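Long-range contacts in geranyltranstransferase (Legionella pneumophila subsp. pneumophila, PDB 3LOM), which probably catalyses the magnesium-dependent head-to-tail condensation of isoprenoid diphosphates that yields farnesyl diphosphate: residues Asp230-Leu235 and Asn300-Ser305; Leu224-Gln229 and Lys296-Arg301; Gln180-His185 and Thr255-Leu260. One frame throughout, in Å; residues are numbered along the deposited sequence.

Interaction 1: Asp230-Leu235 and Asn300-Ser305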
loop_
_atom_site.group_PDB
_atom_site.type_symbol
_atom_site.label_atom_id
_atom_site.label_comp_id
_atom_site.label_asym_id
_atom_site.label_seq_id
_atom_site.Cartn_x
_atom_site.Cartn_y
_atom_site.Cartn_z
ATOM N N ASP A 230 -2.555 25.279 10.768
ATOM C CA ASP A 230 -3.587 24.407 11.342
ATOM C C ASP A 230 -3.662 24.514 12.861
ATOM O O ASP A 230 -4.753 24.601 13.417
ATOM C CB ASP A 230 -3.381 22.950 10.909
ATOM C CG ASP A 230 -3.674 22.734 9.431
ATOM O OD1 ASP A 230 -3.361 21.640 8.909
ATOM O OD2 ASP A 230 -4.210 23.661 8.786
ATOM N N ASP A 231 -2.502 24.535 13.517
ATOM C CA ASP A 231 -2.424 24.720 14.971
ATOM C C ASP A 231 -2.831 26.134 15.392
ATOM O O ASP A 231 -3.452 26.320 16.442
ATOM C CB ASP A 231 -1.019 24.389 15.482
ATOM C CG ASP A 231 -0.668 22.912 15.330
ATOM O OD1 ASP A 231 -1.548 22.105 14.951
ATOM O OD2 ASP A 231 0.497 22.553 15.601
ATOM N N TYR A 232 -2.491 27.115 14.554
ATOM C CA TYR A 232 -2.858 28.516 14.765
ATOM C C TYR A 232 -4.363 28.730 14.635
ATOM O O TYR A 232 -4.952 29.484 15.410
ATOM C CB TYR A 232 -2.111 29.418 13.772
ATOM C CG TYR A 232 -2.439 30.897 13.873
ATOM C CD1 TYR A 232 -1.988 31.662 14.948
ATOM C CD2 TYR A 232 -3.183 31.533 12.878
ATOM C CE1 TYR A 232 -2.285 33.020 15.040
ATOM C CE2 TYR A 232 -3.483 32.889 12.959
ATOM C CZ TYR A 232 -3.031 33.626 14.039
ATOM O OH TYR A 232 -3.326 34.966 14.118
ATOM N N LEU A 233 -4.964 28.065 13.652
ATOM C CA LEU A 233 -6.391 28.196 13.361
ATOM C C LEU A 233 -7.263 27.647 14.489
ATOM O O LEU A 233 -7.891 28.427 15.205
ATOM C CB LEU A 233 -6.739 27.536 12.017
ATOM C CG LEU A 233 -6.819 28.359 10.719
ATOM C CD1 LEU A 233 -5.781 29.478 10.608
ATOM C CD2 LEU A 233 -6.742 27.433 9.507
ATOM N N ASP A 234 -7.257 26.326 14.687
ATOM C CA ASP A 234 -8.153 25.689 15.668
ATOM C C ASP A 234 -7.847 25.943 17.158
ATOM O O ASP A 234 -8.406 25.274 18.030
ATOM C CB ASP A 234 -8.373 24.188 15.368
ATOM C CG ASP A 234 -7.083 23.377 15.348
ATOM O OD1 ASP A 234 -6.346 23.357 16.358
ATOM O OD2 ASP A 234 -6.827 22.720 14.318
ATOM N N LEU A 235 -6.972 26.905 17.445
ATOM C CA LEU A 235 -6.869 27.455 18.793
ATOM C C LEU A 235 -7.461 28.864 18.845
ATOM O O LEU A 235 -8.268 29.167 19.726
ATOM C CB LEU A 235 -5.424 27.443 19.317
ATOM C CG LEU A 235 -5.263 27.639 20.839
ATOM C CD1 LEU A 235 -4.247 26.680 21.422
ATOM C CD2 LEU A 235 -4.907 29.071 21.229
ATOM N N ASN A 300 -2.970 33.626 3.172
ATOM C CA ASN A 300 -4.034 34.541 3.606
ATOM C C ASN A 300 -5.229 33.926 4.363
ATOM O O ASN A 300 -6.078 34.666 4.870
ATOM C CB ASN A 300 -4.514 35.421 2.438
ATOM C CG ASN A 300 -3.483 36.473 2.024
ATOM O OD1 ASN A 300 -2.295 36.373 2.350
ATOM N ND2 ASN A 300 -3.938 37.481 1.287
ATOM N N ARG A 301 -5.293 32.595 4.453
ATOM C CA ARG A 301 -6.287 31.938 5.326
ATOM C C ARG A 301 -5.850 31.937 6.799
ATOM O O ARG A 301 -6.555 31.419 7.666
ATOM C CB ARG A 301 -6.678 30.528 4.840
ATOM C CG ARG A 301 -5.559 29.684 4.250
ATOM C CD ARG A 301 -6.024 28.266 3.940
ATOM N NE ARG A 301 -5.831 27.364 5.077
ATOM C CZ ARG A 301 -4.794 26.539 5.224
ATOM N NH1 ARG A 301 -3.839 26.481 4.300
ATOM N NH2 ARG A 301 -4.712 25.765 6.300
ATOM N N SER A 302 -4.682 32.528 7.054
ATOM C CA SER A 302 -4.203 32.842 8.396
ATOM C C SER A 302 -4.314 34.351 8.661
ATOM O O SER A 302 -4.440 34.778 9.811
ATOM C CB SER A 302 -2.750 32.382 8.556
ATOM O OG SER A 302 -2.238 32.708 9.836
ATOM N N ASN A 303 -4.272 35.141 7.587
ATOM C CA ASN A 303 -4.347 36.606 7.660
ATOM C C ASN A 303 -5.754 37.171 7.852
ATOM O O ASN A 303 -5.906 38.301 8.324
ATOM C CB ASN A 303 -3.716 37.244 6.413
ATOM C CG ASN A 303 -2.218 37.477 6.558
ATOM O OD1 ASN A 303 -1.706 37.663 7.663
ATOM N ND2 ASN A 303 -1.512 37.482 5.431
ATOM N N LEU A 304 -6.771 36.385 7.490
ATOM C CA LEU A 304 -8.180 36.815 7.547
ATOM C C LEU A 304 -8.713 37.041 8.967
ATOM O O LEU A 304 -9.776 37.644 9.152
ATOM C CB LEU A 304 -9.087 35.837 6.783
ATOM C CG LEU A 304 -9.238 36.010 5.265
ATOM C CD1 LEU A 304 -9.812 34.746 4.640
ATOM C CD2 LEU A 304 -10.095 37.227 4.910
ATOM N N SER A 305 -7.968 36.555 9.958
ATOM C CA SER A 305 -8.233 36.852 11.362
ATOM C C SER A 305 -7.876 38.306 11.695
ATOM O O SER A 305 -8.460 38.905 12.601
ATOM C CB SER A 305 -7.450 35.892 12.260
ATOM O OG SER A 305 -6.091 35.822 11.865
#
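The ring of Y232 and the side chain of S302 form the tight, buried end of this contact. S302 OG lies 3.4 Å from CE2 of Y232, approaching the ring obliquely. CG of Y232 stands anti to its backbone N (chi1 179°), on a CB that points at the 300-305 segment, and its OH is hydrogen-bonded to OE2 of E267 on helix 263-279. Next to it, L233 CD1 packs against the R301 carbonyl, 3.6 Å from R301 O. I270 backs S302 from the neighbouring helix.

The solvent side is looser. D230 OD2 meets the edge of the R301 guanidinium at NH2, a long, weak salt bridge of 3.3 Å, with carboxylate and guanidinium planes 53° apart. L233 CD2 sits 4.1 Å from that same NH2. At the other margin OG of the exposed S305 donates to S302 O over 2.8 Å and lies at the edge of the Y232 ring, near its plane.

Residues 230-234 read DDYLD, the second aspartate-rich (DDxxD) motif of polyprenyl synthases, which in relatives binds magnesium and diphosphate; here the weakly bonded end of helix 289-303 and the residues after it pack beside this motif.

Interaction 2: Leu224-Gln229 and Lys296-Arg301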
loop_
_atom_site.group_PDB
_atom_site.type_symbol
_atom_site.label_atom_id
_atom_site.label_comp_id
_atom_site.label_asym_id
_atom_site.label_seq_id
_atom_site.Cartn_x
_atom_site.Cartn_y
_atom_site.Cartn_z
ATOM N N LEU A 224 5.688 22.470 6.348
ATOM C CA LEU A 224 5.832 22.881 7.734
ATOM C C LEU A 224 4.802 23.946 8.097
ATOM O O LEU A 224 4.094 23.815 9.098
ATOM C CB LEU A 224 7.252 23.401 7.967
ATOM C CG LEU A 224 7.664 24.053 9.285
ATOM C CD1 LEU A 224 7.439 23.138 10.488
ATOM C CD2 LEU A 224 9.121 24.475 9.196
ATOM N N VAL A 225 4.711 24.984 7.271
ATOM C CA VAL A 225 3.841 26.133 7.557
ATOM C C VAL A 225 2.327 25.819 7.539
ATOM O O VAL A 225 1.558 26.473 8.247
ATOM C CB VAL A 225 4.208 27.371 6.672
ATOM C CG1 VAL A 225 3.590 27.279 5.281
ATOM C CG2 VAL A 225 3.841 28.675 7.367
ATOM N N PHE A 226 1.911 24.814 6.758
ATOM C CA PHE A 226 0.505 24.364 6.749
ATOM C C PHE A 226 0.092 23.874 8.134
ATOM O O PHE A 226 -0.990 24.201 8.630
ATOM C CB PHE A 226 0.273 23.238 5.735
ATOM C CG PHE A 226 0.303 23.680 4.297
ATOM C CD1 PHE A 226 0.108 25.016 3.944
ATOM C CD2 PHE A 226 0.501 22.744 3.287
ATOM C CE1 PHE A 226 0.138 25.409 2.611
ATOM C CE2 PHE A 226 0.528 23.125 1.954
ATOM C CZ PHE A 226 0.343 24.457 1.613
ATOM N N GLN A 227 0.988 23.108 8.753
ATOM C CA GLN A 227 0.792 22.573 10.094
ATOM C C GLN A 227 0.853 23.642 11.181
ATOM O O GLN A 227 0.148 23.546 12.192
ATOM C CB GLN A 227 1.824 21.481 10.363
ATOM C CG GLN A 227 1.432 20.556 11.472
ATOM C CD GLN A 227 0.121 19.828 11.215
ATOM O OE1 GLN A 227 -0.130 19.333 10.112
ATOM N NE2 GLN A 227 -0.722 19.763 12.240
ATOM N N MET A 228 1.707 24.647 10.972
ATOM C CA MET A 228 1.732 25.839 11.822
ATOM C C MET A 228 0.380 26.552 11.747
ATOM O O MET A 228 -0.206 26.889 12.776
ATOM C CB MET A 228 2.861 26.792 11.407
ATOM C CG MET A 228 4.249 26.394 11.876
ATOM S SD MET A 228 5.538 27.502 11.263
ATOM C CE MET A 228 6.978 26.692 11.935
ATOM N N GLN A 229 -0.110 26.748 10.521
ATOM C CA GLN A 229 -1.414 27.368 10.273
ATOM C C GLN A 229 -2.564 26.604 10.918
ATOM O O GLN A 229 -3.424 27.212 11.553
ATOM C CB GLN A 229 -1.666 27.543 8.773
ATOM C CG GLN A 229 -0.940 28.740 8.166
ATOM C CD GLN A 229 -1.151 28.863 6.670
ATOM O OE1 GLN A 229 -0.894 27.929 5.913
ATOM N NE2 GLN A 229 -1.610 30.028 6.237
ATOM N N LYS A 296 0.288 32.759 -1.866
ATOM C CA LYS A 296 -0.304 33.922 -1.216
ATOM C C LYS A 296 -1.754 33.674 -0.799
ATOM O O LYS A 296 -2.212 34.238 0.193
ATOM C CB LYS A 296 -0.187 35.162 -2.105
ATOM C CG LYS A 296 -0.107 36.458 -1.319
ATOM C CD LYS A 296 0.986 37.368 -1.853
ATOM C CE LYS A 296 1.425 38.362 -0.786
ATOM N NZ LYS A 296 2.687 39.059 -1.152
ATOM N N GLN A 297 -2.460 32.825 -1.548
ATOM C CA GLN A 297 -3.804 32.380 -1.161
ATOM C C GLN A 297 -3.748 31.484 0.078
ATOM O O GLN A 297 -4.574 31.615 0.986
ATOM C CB GLN A 297 -4.501 31.637 -2.308
ATOM C CG GLN A 297 -5.158 32.528 -3.358
ATOM C CD GLN A 297 -5.902 31.738 -4.430
ATOM O OE1 GLN A 297 -6.006 30.509 -4.365
ATOM N NE2 GLN A 297 -6.424 32.446 -5.425
ATOM N N LEU A 298 -2.766 30.584 0.106
ATOM C CA LEU A 298 -2.556 29.680 1.239
ATOM C C LEU A 298 -2.082 30.417 2.488
ATOM O O LEU A 298 -2.393 30.006 3.601
ATOM C CB LEU A 298 -1.563 28.575 0.870
ATOM C CG LEU A 298 -2.032 27.517 -0.131
ATOM C CD1 LEU A 298 -0.843 26.944 -0.883
ATOM C CD2 LEU A 298 -2.818 26.414 0.562
ATOM N N GLN A 299 -1.333 31.499 2.295
ATOM C CA GLN A 299 -0.903 32.355 3.400
ATOM C C GLN A 299 -2.063 33.140 4.017
ATOM O O GLN A 299 -2.142 33.276 5.243
ATOM C CB GLN A 299 0.219 33.299 2.945
ATOM C CG GLN A 299 0.755 34.225 4.039
ATOM C CD GLN A 299 2.072 34.894 3.681
ATOM O OE1 GLN A 299 2.724 35.489 4.539
ATOM N NE2 GLN A 299 2.475 34.793 2.416
ATOM N N ASN A 300 -2.970 33.626 3.172
ATOM C CA ASN A 300 -4.034 34.541 3.606
ATOM C C ASN A 300 -5.229 33.926 4.363
ATOM O O ASN A 300 -6.078 34.666 4.870
ATOM C CB ASN A 300 -4.514 35.421 2.438
ATOM C CG ASN A 300 -3.483 36.473 2.024
ATOM O OD1 ASN A 300 -2.295 36.373 2.350
ATOM N ND2 ASN A 300 -3.938 37.481 1.287
ATOM N N ARG A 301 -5.293 32.595 4.453
ATOM C CA ARG A 301 -6.287 31.938 5.326
ATOM C C ARG A 301 -5.850 31.937 6.799
ATOM O O ARG A 301 -6.555 31.419 7.666
ATOM C CB ARG A 301 -6.678 30.528 4.840
ATOM C CG ARG A 301 -5.559 29.684 4.250
ATOM C CD ARG A 301 -6.024 28.266 3.940
ATOM N NE ARG A 301 -5.831 27.364 5.077
ATOM C CZ ARG A 301 -4.794 26.539 5.224
ATOM N NH1 ARG A 301 -3.839 26.481 4.300
ATOM N NH2 ARG A 301 -4.712 25.765 6.300
#
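Helix segments 224-229 and 296-301, which meet through F226 and Q229 on one and L298 and R301 on the other, run nearly parallel, their axes 10.6 Å apart and inclined at 25°. The central link is polar. Q229 points across, its chain extended beyond CG, and donates from NE2 to L298 O over 2.7 Å. The bond is fairly straight, with an N-H...O angle of 162°; it lies close to the plane of the glutamine amide and uses an in-plane lone pair of the carbonyl. Helix 289-303 is kinked here, the N of S302 making no bond to the preceding turn, so the glutamine serves a carbonyl that a regular helix would pair with that N-H. The other end of the amide is also held: OE1 hydrogen-bonds to Y274 OH. Such lateral packing of long helices builds the all-alpha isoprenoid synthase fold, and Y274 on helix 263-279 touches both F226 and L298. L298 CD1 lies at the edge of the F226 ring, 3.7 Å from CZ, while L298 CD2 stands off the ring plane near CE1. The R301 guanidinium lies beyond, turned 48° from the Q229 amide, and Q229 CD sits 4.2 Å above its plane, displaced toward the rim. R301 NH1 is 3.7 Å from Q229 OE1, and the edge of its guanidinium faces F226 CD1.

Interaction 3: Gln180-His185 and Thr255-Leu260; sequences QLREIH and TTFATL
L181 and F257 make the centre of this contact, where helix 178-201 receives the short helix 257-260 and the two residues leading into it. The L181 side chain starts at a CB directed at the other segment. CG stands anti to the backbone N (chi1 -177°); beyond it the two methyls make the contacts. CD1 reaches the backbone of T255, 4.0 Å from T255 O. CD2 has more partners: it sits over the centre of the F257 ring in a CH-pi contact, 3.9 Å from the centroid and only 11° off the normal. The same methyl lies 3.8 Å from T256 C and meets CD2 of L260 at the same separation; a single methyl thus touches ring, backbone and a second leucine.

Other parts of the F257 ring are met by R182, next in sequence to L181, and by H185, one turn further on. H185 slides past it, rim to rim, with CD2 3.5 Å from F257 CE2 and the planes 25° apart; neither ring covers the face of the other. R182 CG comes to the ring edge, 4.2 Å from F257 CE1. T255 OG1 is buried by the contact without a partner in the model.

The start of the short helix is well defined. T256, at the N-cap, accepts a weak bond from A258 N at its OG1, and T256 N donates to T259 OG1 over 2.8 Å. F257 N donates a hydrogen bond to D231 OD2 on helix 209-236, while L224 of that helix packs on the F257 ring. T256 and T259 form a capping box, and the residue that follows the N-cap, F257, packs against helices 178-201 and 209-236 of the all-alpha isoprenoid synthase fold.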
loop_
_atom_site.group_PDB
_atom_site.type_symbol
_atom_site.label_atom_id
_atom_site.label_comp_id
_atom_site.label_asym_id
_atom_site.label_seq_id
_atom_site.Cartn_x
_atom_site.Cartn_y
_atom_site.Cartn_z
ATOM N N GLN A 180 11.194 17.584 18.510
ATOM C CA GLN A 180 10.405 16.364 18.308
ATOM C C GLN A 180 9.135 16.638 17.509
ATOM O O GLN A 180 8.794 15.879 16.602
ATOM C CB GLN A 180 10.030 15.737 19.650
ATOM C CG GLN A 180 11.182 15.114 20.409
ATOM C CD GLN A 180 10.907 15.019 21.898
ATOM O OE1 GLN A 180 10.439 15.977 22.519
ATOM N NE2 GLN A 180 11.205 13.862 22.482
ATOM N N LEU A 181 8.459 17.734 17.856
ATOM C CA LEU A 181 7.264 18.202 17.164
ATOM C C LEU A 181 7.527 18.465 15.680
ATOM O O LEU A 181 6.710 18.111 14.830
ATOM C CB LEU A 181 6.726 19.465 17.841
ATOM C CG LEU A 181 5.434 20.100 17.322
ATOM C CD1 LEU A 181 4.227 19.226 17.623
ATOM C CD2 LEU A 181 5.259 21.475 17.936
ATOM N N ARG A 182 8.674 19.068 15.377
ATOM C CA ARG A 182 9.064 19.334 13.997
ATOM C C ARG A 182 9.365 18.047 13.229
ATOM O O ARG A 182 9.081 17.951 12.034
ATOM C CB ARG A 182 10.261 20.287 13.949
ATOM C CG ARG A 182 9.881 21.748 14.131
ATOM C CD ARG A 182 11.108 22.622 14.352
ATOM N NE ARG A 182 10.955 23.941 13.733
ATOM C CZ ARG A 182 11.205 24.207 12.448
ATOM N NH1 ARG A 182 11.036 25.440 11.985
ATOM N NH2 ARG A 182 11.626 23.251 11.619
ATOM N N GLU A 183 9.924 17.060 13.924
ATOM C CA GLU A 183 10.255 15.774 13.317
ATOM C C GLU A 183 9.005 14.933 13.017
ATOM O O GLU A 183 8.882 14.372 11.928
ATOM C CB GLU A 183 11.257 15.007 14.203
ATOM C CG GLU A 183 11.638 13.595 13.727
ATOM C CD GLU A 183 12.359 13.564 12.375
ATOM O OE1 GLU A 183 12.317 12.499 11.716
ATOM O OE2 GLU A 183 12.969 14.583 11.967
ATOM N N ILE A 184 8.095 14.866 13.989
ATOM C CA ILE A 184 6.823 14.157 13.860
ATOM C C ILE A 184 5.999 14.631 12.649
ATOM O O ILE A 184 5.542 13.805 11.849
ATOM C CB ILE A 184 6.013 14.226 15.187
ATOM C CG1 ILE A 184 6.644 13.289 16.226
ATOM C CG2 ILE A 184 4.559 13.839 14.964
ATOM C CD1 ILE A 184 6.395 13.680 17.672
ATOM N N HIS A 185 5.857 15.950 12.500
ATOM C CA HIS A 185 5.129 16.547 11.377
ATOM C C HIS A 185 5.819 16.374 10.025
ATOM O O HIS A 185 5.145 16.258 8.995
ATOM C CB HIS A 185 4.847 18.025 11.641
ATOM C CG HIS A 185 3.821 18.258 12.705
ATOM N ND1 HIS A 185 2.579 17.658 12.686
ATOM C CD2 HIS A 185 3.845 19.037 13.811
ATOM C CE1 HIS A 185 1.890 18.043 13.747
ATOM N NE2 HIS A 185 2.631 18.889 14.438
ATOM N N THR A 255 0.282 19.024 22.977
ATOM C CA THR A 255 1.306 19.944 22.471
ATOM C C THR A 255 1.163 20.229 20.975
ATOM O O THR A 255 1.092 19.313 20.155
ATOM C CB THR A 255 2.746 19.474 22.800
ATOM O OG1 THR A 255 3.682 20.171 21.965
ATOM C CG2 THR A 255 2.896 17.979 22.586
ATOM N N THR A 256 1.099 21.515 20.643
ATOM C CA THR A 256 1.029 21.986 19.262
ATOM C C THR A 256 2.035 23.118 19.073
ATOM O O THR A 256 2.676 23.556 20.038
ATOM C CB THR A 256 -0.378 22.534 18.911
ATOM O OG1 THR A 256 -0.727 23.587 19.818
ATOM C CG2 THR A 256 -1.442 21.441 18.963
ATOM N N PHE A 257 2.154 23.608 17.838
ATOM C CA PHE A 257 2.900 24.838 17.567
ATOM C C PHE A 257 2.282 26.020 18.318
ATOM O O PHE A 257 2.974 26.979 18.651
ATOM C CB PHE A 257 2.950 25.138 16.063
ATOM C CG PHE A 257 3.928 24.278 15.298
ATOM C CD1 PHE A 257 5.300 24.477 15.422
ATOM C CD2 PHE A 257 3.475 23.278 14.443
ATOM C CE1 PHE A 257 6.209 23.685 14.715
ATOM C CE2 PHE A 257 4.373 22.481 13.730
ATOM C CZ PHE A 257 5.744 22.685 13.868
ATOM N N ALA A 258 0.983 25.920 18.598
ATOM C CA ALA A 258 0.239 26.956 19.306
ATOM C C ALA A 258 0.334 26.857 20.826
ATOM O O ALA A 258 -0.224 27.693 21.539
ATOM C CB ALA A 258 -1.215 26.952 18.866
ATOM N N THR A 259 1.022 25.833 21.322
ATOM C CA THR A 259 1.298 25.728 22.752
ATOM C C THR A 259 2.766 26.036 23.019
ATOM O O THR A 259 3.141 26.422 24.131
ATOM C CB THR A 259 0.956 24.331 23.323
ATOM O OG1 THR A 259 1.711 23.328 22.631
ATOM C CG2 THR A 259 -0.540 24.035 23.202
ATOM N N LEU A 260 3.589 25.866 21.986
ATOM C CA LEU A 260 5.025 26.094 22.087
ATOM C C LEU A 260 5.423 27.496 21.636
ATOM O O LEU A 260 6.371 28.067 22.165
ATOM C CB LEU A 260 5.798 25.019 21.319
ATOM C CG LEU A 260 6.386 23.858 22.136
ATOM C CD1 LEU A 260 5.451 23.307 23.226
ATOM C CD2 LEU A 260 6.812 22.747 21.206
#

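In the fold
Interactions 1 and 2 are successive parts of one interface, between helices 209-236 and 289-303: their centres lie about 8 Å apart, they share N300 and R301, and S302 CB packs on Q229 NE2. Interaction 3 lies about 16 Å from the centre of each and joins helix 178-201 to the short helix 257-260. Along the chain the order is 180-185, 224-229, 230-235, 255-260, then 296-305, so interaction 3 crosses the other two. Helix 209-236 is the common element, touching interaction 3 through L224, Q227 and D231. The helix carrying the DDYLD motif is thus packed by the C-terminal helix and by the segment that follows the unmodelled residues 239-253.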